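Local structure of BauA (6HCP) at residues 179-193 against 204-216. The protein probably carries ferric preacinetobactin, an iron-loaded siderophore, across the outer membrane of Acinetobacter baumannii as a TonB-dependent receptor. Residues are numbered along the deposited sequence; the frame is centred on the assembly and turned at random.
Sequences TYMSDAQFGGHVDVG and VRINGMYRDGDAA. With C8E ((hydroxyethyloxy)tri(ethyloxy)octane), chain B; C8E ((hydroxyethyloxy)tri(ethyloxy)octane), chain C.
Arg205 grips Asp191 side-on across the antiparallel pair 184-193 and 204-212: NE meets OD1 and NH2 meets OD2, each at 2.9 Å and on the syn side. The guanidinium and carboxylate planes differ by just 19°. A bend at chi2 (102°) swings the guanidinium of Arg205 toward Asp191 on the neighbouring strand. Next along the same face, the Asn207 amide and the Asp191 carboxylate run alongside each other. Asn207 turns OD1 to His189, whose NE2 donates a 2.8 Å bond onto a lone pair of that oxygen, with ring and amide nearly coplanar. Lys166 adds a second salt bridge to Asp191 OD2. Further on, the extended Arg211 lays CD against Gln185 OE1 (3.3 Å), their planes 49° apart; one water joins Arg211 NE to Gln185 NE2, which also bonds Lys222 O, while the guanidinium reaches Ser131 and Glu133. Opposite Arg211 is Gly187, whose CA sits 3.6 Å from Arg211 CB. On the other face Val192 CG2 packs on Ile206 CB at 3.7 Å, a detergent carbon, C5, rides over the centre of the Phe186 ring, and Tyr210 sends its hydroxyl to Glu223. In this hairpin of the transmembrane barrel, Asp191 is thus shared by Arg205 and Lys166, which probably keep the buried carboxylate ionised, while Arg211 is paired with Glu133; Phe186, behind them, suits lipid or detergent.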
ATOM      1  N   THR A 179       7.193  -1.546  21.348  1.00 30.02           N
ATOM      2  CA  THR A 179       6.089  -1.627  20.401  1.00 31.64           C
ATOM      3  C   THR A 179       5.951  -0.299  19.656  1.00 26.06           C
ATOM      4  O   THR A 179       6.074   0.794  20.222  1.00 27.87           O
ATOM      5  CB  THR A 179       4.760  -2.051  21.066  1.00 29.23           C
ATOM      6  OG1 THR A 179       4.274  -1.067  21.976  1.00 30.38           O
ATOM      7  CG2 THR A 179       4.876  -3.355  21.814  1.00 34.06           C
ATOM      8  N   TYR A 180       5.475  -0.446  18.418  1.00 28.50           N
ATOM      9  CA  TYR A 180       4.983   0.622  17.590  1.00 29.57           C
ATOM     10  C   TYR A 180       3.647   0.175  16.970  1.00 25.77           C
ATOM     11  O   TYR A 180       3.484  -0.978  16.564  1.00 26.63           O
ATOM     12  CB  TYR A 180       6.013   0.956  16.500  1.00 29.10           C
ATOM     13  CG  TYR A 180       5.470   1.694  15.312  1.00 24.16           C
ATOM     14  CD1 TYR A 180       5.392   3.072  15.280  1.00 27.00           C
ATOM     15  CD2 TYR A 180       5.000   0.998  14.216  1.00 27.19           C
ATOM     16  CE1 TYR A 180       4.872   3.739  14.181  1.00 27.52           C
ATOM     17  CE2 TYR A 180       4.481   1.646  13.112  1.00 28.70           C
ATOM     18  CZ  TYR A 180       4.441   3.024  13.082  1.00 27.20           C
ATOM     19  OH  TYR A 180       3.891   3.615  11.974  1.00 30.76           O
ATOM     20  N   MET A 181       2.734   1.136  16.859  1.00 26.37           N
ATOM     21  CA  MET A 181       1.558   0.983  16.047  1.00 26.93           C
ATOM     22  C   MET A 181       1.341   2.294  15.296  1.00 22.11           C
ATOM     23  O   MET A 181       1.514   3.372  15.841  1.00 26.09           O
ATOM     24  CB  MET A 181       0.319   0.644  16.894  1.00 25.06           C
ATOM     25  CG  MET A 181      -0.956   0.556  16.075  1.00 27.07           C
ATOM     26  SD  MET A 181      -2.363  -0.161  17.016  1.00 30.16           S
ATOM     27  CE  MET A 181      -2.524   0.954  18.401  1.00 31.08           C
ATOM     28  N   SER A 182       1.011   2.192  14.009  1.00 24.41           N
ATOM     29  CA  SER A 182       0.791   3.385  13.195  1.00 26.28           C
ATOM     30  C   SER A 182      -0.385   4.183  13.757  1.00 28.40           C
ATOM     31  O   SER A 182      -1.289   3.602  14.382  1.00 28.08           O
ATOM     32  CB  SER A 182       0.586   3.007  11.748  1.00 28.28           C
ATOM     33  OG  SER A 182      -0.558   2.188  11.565  1.00 25.85           O
ATOM     34  N   ASP A 183      -0.342   5.517  13.643  1.00 28.25           N
ATOM     35  CA  ASP A 183       0.696   6.285  12.957  1.00 28.17           C
ATOM     36  C   ASP A 183       1.909   6.561  13.863  1.00 33.94           C
ATOM     37  O   ASP A 183       3.005   6.834  13.353  1.00 34.04           O
ATOM     38  CB  ASP A 183       0.132   7.621  12.473  1.00 27.58           C
ATOM     39  CG  ASP A 183      -0.721   7.521  11.224  1.00 31.22           C
ATOM     40  OD1 ASP A 183      -0.575   6.523  10.533  1.00 31.20           O
ATOM     41  OD2 ASP A 183      -1.487   8.471  10.959  1.00 35.38           O
ATOM     42  N   ALA A 184       1.705   6.735  15.172  1.00 26.75           N
ATOM     43  CA  ALA A 184       2.821   7.153  16.050  1.00 29.80           C
ATOM     44  C   ALA A 184       2.628   6.698  17.501  1.00 25.48           C
ATOM     45  O   ALA A 184       2.877   7.466  18.430  1.00 29.90           O
ATOM     46  CB  ALA A 184       3.016   8.654  15.965  1.00 29.76           C
ATOM     47  N   GLN A 185       2.153   5.465  17.693  1.00 27.59           N
ATOM     48  CA  GLN A 185       1.986   4.944  19.043  1.00 27.45           C
ATOM     49  C   GLN A 185       3.218   4.127  19.422  1.00 25.50           C
ATOM     50  O   GLN A 185       3.531   3.141  18.782  1.00 27.86           O
ATOM     51  CB  GLN A 185       0.751   4.053  19.186  1.00 26.81           C
ATOM     52  CG  GLN A 185       0.407   3.832  20.653  1.00 27.44           C
ATOM     53  CD  GLN A 185      -0.428   2.603  20.896  1.00 32.06           C
ATOM     54  OE1 GLN A 185      -0.058   1.503  20.491  1.00 28.18           O
ATOM     55  NE2 GLN A 185      -1.525   2.790  21.626  1.00 27.50           N
ATOM     56  N   PHE A 186       3.886   4.540  20.499  1.00 29.73           N
ATOM     57  CA  PHE A 186       5.054   3.840  20.974  1.00 30.49           C
ATOM     58  C   PHE A 186       4.783   3.297  22.372  1.00 26.48           C
ATOM     59  O   PHE A 186       4.172   3.970  23.186  1.00 28.90           O
ATOM     60  CB  PHE A 186       6.266   4.771  21.029  1.00 29.38           C
ATOM     61  CG  PHE A 186       6.718   5.209  19.663  1.00 28.47           C
ATOM     62  CD1 PHE A 186       7.523   4.381  18.894  1.00 35.33           C
ATOM     63  CD2 PHE A 186       6.258   6.390  19.123  1.00 31.00           C
ATOM     64  CE1 PHE A 186       7.878   4.750  17.604  1.00 40.95           C
ATOM     65  CE2 PHE A 186       6.669   6.786  17.859  1.00 36.82           C
ATOM     66  CZ  PHE A 186       7.440   5.950  17.094  1.00 31.79           C
ATOM     67  N   GLY A 187       5.403   2.163  22.682  1.00 28.61           N
ATOM     68  CA  GLY A 187       5.227   1.598  24.005  1.00 31.02           C
ATOM     69  C   GLY A 187       6.315   0.625  24.369  1.00 31.25           C
ATOM     70  O   GLY A 187       7.225   0.313  23.585  1.00 28.51           O
ATOM     71  N   GLY A 188       6.185   0.104  25.585  1.00 32.93           N
ATOM     72  CA  GLY A 188       7.025  -0.962  26.024  1.00 30.90           C
ATOM     73  C   GLY A 188       6.315  -1.807  27.052  1.00 32.70           C
ATOM     74  O   GLY A 188       5.389  -1.328  27.734  1.00 29.92           O
ATOM     75  N   HIS A 189       6.839  -3.015  27.222  1.00 31.08           N
ATOM     76  CA  HIS A 189       6.291  -4.004  28.108  1.00 32.43           C
ATOM     77  C   HIS A 189       7.443  -4.787  28.739  1.00 34.46           C
ATOM     78  O   HIS A 189       8.258  -5.372  28.028  1.00 35.34           O
ATOM     79  CB  HIS A 189       5.353  -4.931  27.318  1.00 34.10           C
ATOM     80  CG  HIS A 189       4.922  -6.145  28.066  1.00 33.40           C
ATOM     81  ND1 HIS A 189       4.664  -7.341  27.430  1.00 32.18           N
ATOM     82  CD2 HIS A 189       4.636  -6.330  29.379  1.00 31.61           C
ATOM     83  CE1 HIS A 189       4.282  -8.241  28.325  1.00 33.14           C
ATOM     84  NE2 HIS A 189       4.204  -7.620  29.519  1.00 32.94           N
ATOM     85  N   VAL A 190       7.477  -4.789  30.074  0.50 30.24           N
ATOM     86  CA  VAL A 190       8.411  -5.582  30.846  0.50 33.49           C
ATOM     87  C   VAL A 190       7.648  -6.722  31.525  0.50 35.36           C
ATOM     88  O   VAL A 190       6.554  -6.514  32.052  0.50 33.36           O
ATOM     89  CB  VAL A 190       9.137  -4.708  31.882  0.50 34.05           C
ATOM     90  CG1 VAL A 190       9.837  -5.552  32.936  0.50 39.58           C
ATOM     91  CG2 VAL A 190      10.106  -3.751  31.207  0.50 27.78           C
ATOM     92  N   ASP A 191       8.229  -7.925  31.447  1.00 32.51           N
ATOM     93  CA  ASP A 191       7.687  -9.131  32.036  1.00 34.16           C
ATOM     94  C   ASP A 191       8.829  -9.822  32.796  1.00 39.34           C
ATOM     95  O   ASP A 191       9.826 -10.209  32.179  1.00 32.26           O
ATOM     96  CB  ASP A 191       7.107 -10.056  30.962  1.00 32.96           C
ATOM     97  CG  ASP A 191       6.327 -11.244  31.504  1.00 38.61           C
ATOM     98  OD1 ASP A 191       6.224 -11.365  32.753  1.00 38.99           O
ATOM     99  OD2 ASP A 191       5.794 -12.021  30.685  1.00 34.55           O
ATOM    100  N   VAL A 192       8.713  -9.914  34.126  1.00 34.87           N
ATOM    101  CA  VAL A 192       9.804 -10.471  34.960  1.00 34.98           C
ATOM    102  C   VAL A 192       9.226 -11.475  35.956  1.00 36.86           C
ATOM    103  O   VAL A 192       8.173 -11.233  36.547  1.00 35.31           O
ATOM    104  CB  VAL A 192      10.576  -9.360  35.698  1.00 41.48           C
ATOM    105  CG1 VAL A 192      11.229  -8.387  34.736  1.00 47.41           C
ATOM    106  CG2 VAL A 192       9.710  -8.614  36.692  1.00 49.64           C
ATOM    107  N   GLY A 193       9.904 -12.615  36.100  1.00 35.03           N
ATOM    108  CA  GLY A 193       9.512 -13.621  37.064  1.00 34.25           C
ATOM    109  C   GLY A 193      10.711 -14.237  37.772  1.00 42.18           C
ATOM    110  O   GLY A 193      11.794 -14.371  37.194  1.00 37.17           O
ATOM    111  N   VAL A 204       6.912 -14.917  42.173  1.00 33.63           N
ATOM    112  CA  VAL A 204       6.550 -13.537  41.907  1.00 33.46           C
ATOM    113  C   VAL A 204       6.672 -13.294  40.393  1.00 39.75           C
ATOM    114  O   VAL A 204       7.723 -13.572  39.786  1.00 35.23           O
ATOM    115  CB  VAL A 204       7.453 -12.569  42.683  1.00 39.46           C
ATOM    116  CG1 VAL A 204       7.095 -11.135  42.370  1.00 32.79           C
ATOM    117  CG2 VAL A 204       7.432 -12.828  44.186  1.00 41.57           C
ATOM    118  N   ARG A 205       5.607 -12.760  39.790  1.00 33.42           N
ATOM    119  CA  ARG A 205       5.602 -12.425  38.338  1.00 31.88           C
ATOM    120  C   ARG A 205       5.004 -11.026  38.152  1.00 33.32           C
ATOM    121  O   ARG A 205       3.918 -10.737  38.627  1.00 35.49           O
ATOM    122  CB  ARG A 205       4.852 -13.522  37.571  1.00 37.02           C
ATOM    123  CG  ARG A 205       4.782 -13.300  36.064  1.00 36.77           C
ATOM    124  CD  ARG A 205       5.760 -14.150  35.290  1.00 39.68           C
ATOM    125  NE  ARG A 205       5.632 -13.965  33.853  1.00 31.97           N
ATOM    126  CZ  ARG A 205       5.358 -14.933  33.004  1.00 32.53           C
ATOM    127  NH1 ARG A 205       5.045 -16.136  33.448  1.00 32.24           N
ATOM    128  NH2 ARG A 205       5.391 -14.691  31.702  1.00 33.16           N
ATOM    129  N   ILE A 206       5.760 -10.127  37.516  1.00 28.65           N
ATOM    130  CA  ILE A 206       5.390  -8.742  37.418  1.00 29.55           C
ATOM    131  C   ILE A 206       5.350  -8.355  35.931  1.00 31.99           C
ATOM    132  O   ILE A 206       6.277  -8.655  35.202  1.00 32.47           O
ATOM    133  CB  ILE A 206       6.377  -7.855  38.203  1.00 34.63           C
ATOM    134  CG1 ILE A 206       6.444  -8.232  39.687  1.00 43.29           C
ATOM    135  CG2 ILE A 206       6.039  -6.395  38.049  1.00 33.72           C
ATOM    136  CD1 ILE A 206       7.615  -7.603  40.402  1.00 45.56           C
ATOM    137  N   ASN A 207       4.293  -7.646  35.519  1.00 30.93           N
ATOM    138  CA  ASN A 207       4.221  -7.093  34.178  1.00 31.32           C
ATOM    139  C   ASN A 207       3.960  -5.600  34.294  1.00 31.78           C
ATOM    140  O   ASN A 207       3.160  -5.160  35.128  1.00 32.37           O
ATOM    141  CB  ASN A 207       3.159  -7.795  33.324  1.00 33.52           C
ATOM    142  CG  ASN A 207       3.586  -9.154  32.838  1.00 33.82           C
ATOM    143  OD1 ASN A 207       4.025  -9.299  31.696  1.00 36.00           O
ATOM    144  ND2 ASN A 207       3.475 -10.158  33.699  1.00 32.83           N
ATOM    145  N   GLY A 208       4.648  -4.821  33.452  1.00 28.43           N
ATOM    146  CA  GLY A 208       4.406  -3.412  33.321  1.00 30.85           C
ATOM    147  C   GLY A 208       4.395  -3.012  31.853  1.00 29.38           C
ATOM    148  O   GLY A 208       5.187  -3.513  31.074  1.00 34.11           O
ATOM    149  N   MET A 209       3.384  -2.239  31.453  1.00 31.81           N
ATOM    150  CA  MET A 209       3.206  -1.851  30.052  1.00 27.93           C
ATOM    151  C   MET A 209       2.707  -0.413  29.998  1.00 28.47           C
ATOM    152  O   MET A 209       1.957   0.073  30.864  1.00 29.14           O
ATOM    153  CB  MET A 209       2.244  -2.811  29.348  1.00 29.45           C
ATOM    154  CG  MET A 209       1.884  -2.426  27.901  1.00 26.57           C
ATOM    155  SD  MET A 209       0.647  -1.133  27.839  1.00 32.12           S
ATOM    156  CE  MET A 209      -0.829  -2.003  28.387  1.00 30.01           C
ATOM    157  N   TYR A 210       3.252   0.329  29.035  1.00 27.66           N
ATOM    158  CA  TYR A 210       2.791   1.662  28.746  1.00 28.70           C
ATOM    159  C   TYR A 210       2.858   1.836  27.231  1.00 33.08           C
ATOM    160  O   TYR A 210       3.835   1.462  26.626  1.00 32.63           O
ATOM    161  CB  TYR A 210       3.649   2.739  29.426  1.00 36.33           C
ATOM    162  CG  TYR A 210       3.207   4.154  29.153  1.00 36.14           C
ATOM    163  CD1 TYR A 210       1.982   4.597  29.610  1.00 45.08           C
ATOM    164  CD2 TYR A 210       3.950   5.030  28.376  1.00 48.70           C
ATOM    165  CE1 TYR A 210       1.506   5.863  29.329  1.00 42.62           C
ATOM    166  CE2 TYR A 210       3.483   6.303  28.074  1.00 50.93           C
ATOM    167  CZ  TYR A 210       2.269   6.735  28.582  1.00 47.78           C
ATOM    168  OH  TYR A 210       1.743   7.971  28.324  1.00 57.22           O
ATOM    169  N   ARG A 211       1.820   2.422  26.647  1.00 26.31           N
ATOM    170  CA  ARG A 211       1.937   2.882  25.280  1.00 29.92           C
ATOM    171  C   ARG A 211       1.062   4.108  25.083  1.00 28.20           C
ATOM    172  O   ARG A 211       0.062   4.305  25.778  1.00 29.95           O
ATOM    173  CB  ARG A 211       1.664   1.754  24.282  1.00 36.88           C
ATOM    174  CG  ARG A 211       0.308   1.102  24.393  1.00 38.07           C
ATOM    175  CD  ARG A 211       0.225  -0.073  23.432  1.00 37.11           C
ATOM    176  NE  ARG A 211      -1.037  -0.724  23.676  1.00 34.10           N
ATOM    177  CZ  ARG A 211      -1.196  -1.818  24.413  1.00 33.58           C
ATOM    178  NH1 ARG A 211      -2.426  -2.231  24.672  1.00 34.14           N
ATOM    179  NH2 ARG A 211      -0.146  -2.549  24.756  1.00 33.28           N
ATOM    180  N   ASP A 212       1.475   4.965  24.139  1.00 26.29           N
ATOM    181  CA  ASP A 212       0.783   6.204  23.939  1.00 26.62           C
ATOM    182  C   ASP A 212       1.143   6.744  22.559  1.00 29.99           C
ATOM    183  O   ASP A 212       2.276   6.585  22.103  1.00 28.13           O
ATOM    184  CB  ASP A 212       1.183   7.223  25.020  1.00 33.59           C
ATOM    185  CG  ASP A 212       0.408   8.527  24.997  1.00 43.62           C
ATOM    186  OD1 ASP A 212      -0.828   8.470  24.871  1.00 47.70           O
ATOM    187  OD2 ASP A 212       1.071   9.590  24.943  1.00 60.01           O
ATOM    188  N   GLY A 213       0.178   7.424  21.938  1.00 27.58           N
ATOM    189  CA  GLY A 213       0.410   8.181  20.724  1.00 30.26           C
ATOM    190  C   GLY A 213      -0.709   8.012  19.716  1.00 33.15           C
ATOM    191  O   GLY A 213      -1.653   7.233  19.911  1.00 27.49           O
ATOM    192  N   ASP A 214      -0.538   8.691  18.581  1.00 28.95           N
ATOM    193  CA  ASP A 214      -1.471   8.687  17.483  1.00 30.56           C
ATOM    194  C   ASP A 214      -1.673   7.271  16.969  1.00 27.85           C
ATOM    195  O   ASP A 214      -0.718   6.552  16.702  1.00 30.24           O
ATOM    196  CB  ASP A 214      -0.960   9.549  16.329  1.00 34.07           C
ATOM    197  CG  ASP A 214      -0.942  11.023  16.645  1.00 43.08           C
ATOM    198  OD1 ASP A 214      -1.620  11.419  17.603  1.00 50.99           O
ATOM    199  OD2 ASP A 214      -0.389  11.769  15.833  1.00 56.82           O
ATOM    200  N   ALA A 215      -2.936   6.927  16.740  1.00 28.61           N
ATOM    201  CA  ALA A 215      -3.312   5.608  16.225  1.00 28.88           C
ATOM    202  C   ALA A 215      -3.590   5.733  14.725  1.00 28.94           C
ATOM    203  O   ALA A 215      -3.202   6.727  14.097  1.00 29.03           O
ATOM    204  CB  ALA A 215      -4.535   5.083  16.961  1.00 36.62           C
ATOM    205  N   ALA A 216      -4.263   4.721  14.156  1.00 26.68           N
ATOM    206  CA  ALA A 216      -4.358   4.608  12.703  1.00 26.55           C
ATOM    207  C   ALA A 216      -5.532   5.418  12.163  1.00 31.43           C
ATOM    208  O   ALA A 216      -5.586   5.743  10.984  1.00 29.94           O
ATOM    209  CB  ALA A 216      -4.449   3.168  12.297  1.00 29.75           C
TER
HETATM  210  C1  C8E B 832      -2.091   4.098  35.917  1.00 63.09           C
HETATM  211  C2  C8E B 832      -2.089   2.644  35.493  1.00 54.76           C
HETATM  212  C3  C8E B 832      -0.819   1.891  35.891  1.00 58.54           C
HETATM  213  C4  C8E B 832       0.451   2.579  35.395  1.00 76.31           C
HETATM  214  C5  C8E B 832       1.665   1.653  35.479  1.00 66.99           C
HETATM  215  C6  C8E B 832       2.720   2.028  34.444  1.00 68.21           C
HETATM  216  C7  C8E B 832       3.826   0.985  34.343  1.00 64.49           C
HETATM  217  C8  C8E B 832       4.900   1.435  33.353  1.00 69.01           C
HETATM  218  O9  C8E B 832       5.565   0.306  32.773  1.00 64.88           O
HETATM  219  C10 C8E B 832       6.542   0.647  31.791  1.00 52.56           C
HETATM  220  C11 C8E B 832       7.447  -0.545  31.565  1.00 60.95           C
HETATM  221  O12 C8E B 832       7.889  -0.547  30.214  1.00 65.30           O
HETATM  222  C1  C8E C 831      13.602   4.859  18.592  1.00 66.18           C
HETATM  223  C2  C8E C 831      12.863   5.698  17.575  1.00 61.27           C
HETATM  224  C3  C8E C 831      11.435   6.019  18.015  1.00 57.64           C
HETATM  225  C4  C8E C 831      11.380   6.485  19.459  1.00 57.50           C
HETATM  226  C5  C8E C 831      10.115   7.270  19.770  1.00 58.21           C
HETATM  227  C6  C8E C 831      10.139   7.728  21.223  1.00 66.23           C
HETATM  228  C7  C8E C 831       8.770   8.148  21.755  1.00 71.16           C
HETATM  229  C8  C8E C 831       8.201   9.309  20.950  1.00 82.17           C
HETATM  230  O9  C8E C 831       7.947  10.430  21.796  1.00106.59           O
HETATM  231  O   HOH W   1       3.014  -2.084  24.464  1.00 42.21           O
HETATM  232  O   HOH W   2      -4.464   8.369  10.741  1.00 56.82           O
HETATM  233  O   HOH W   3       1.834  10.528  18.655  1.00 36.58           O
HETATM  234  O   HOH W   4      -3.140   0.721  22.707  1.00 44.10           O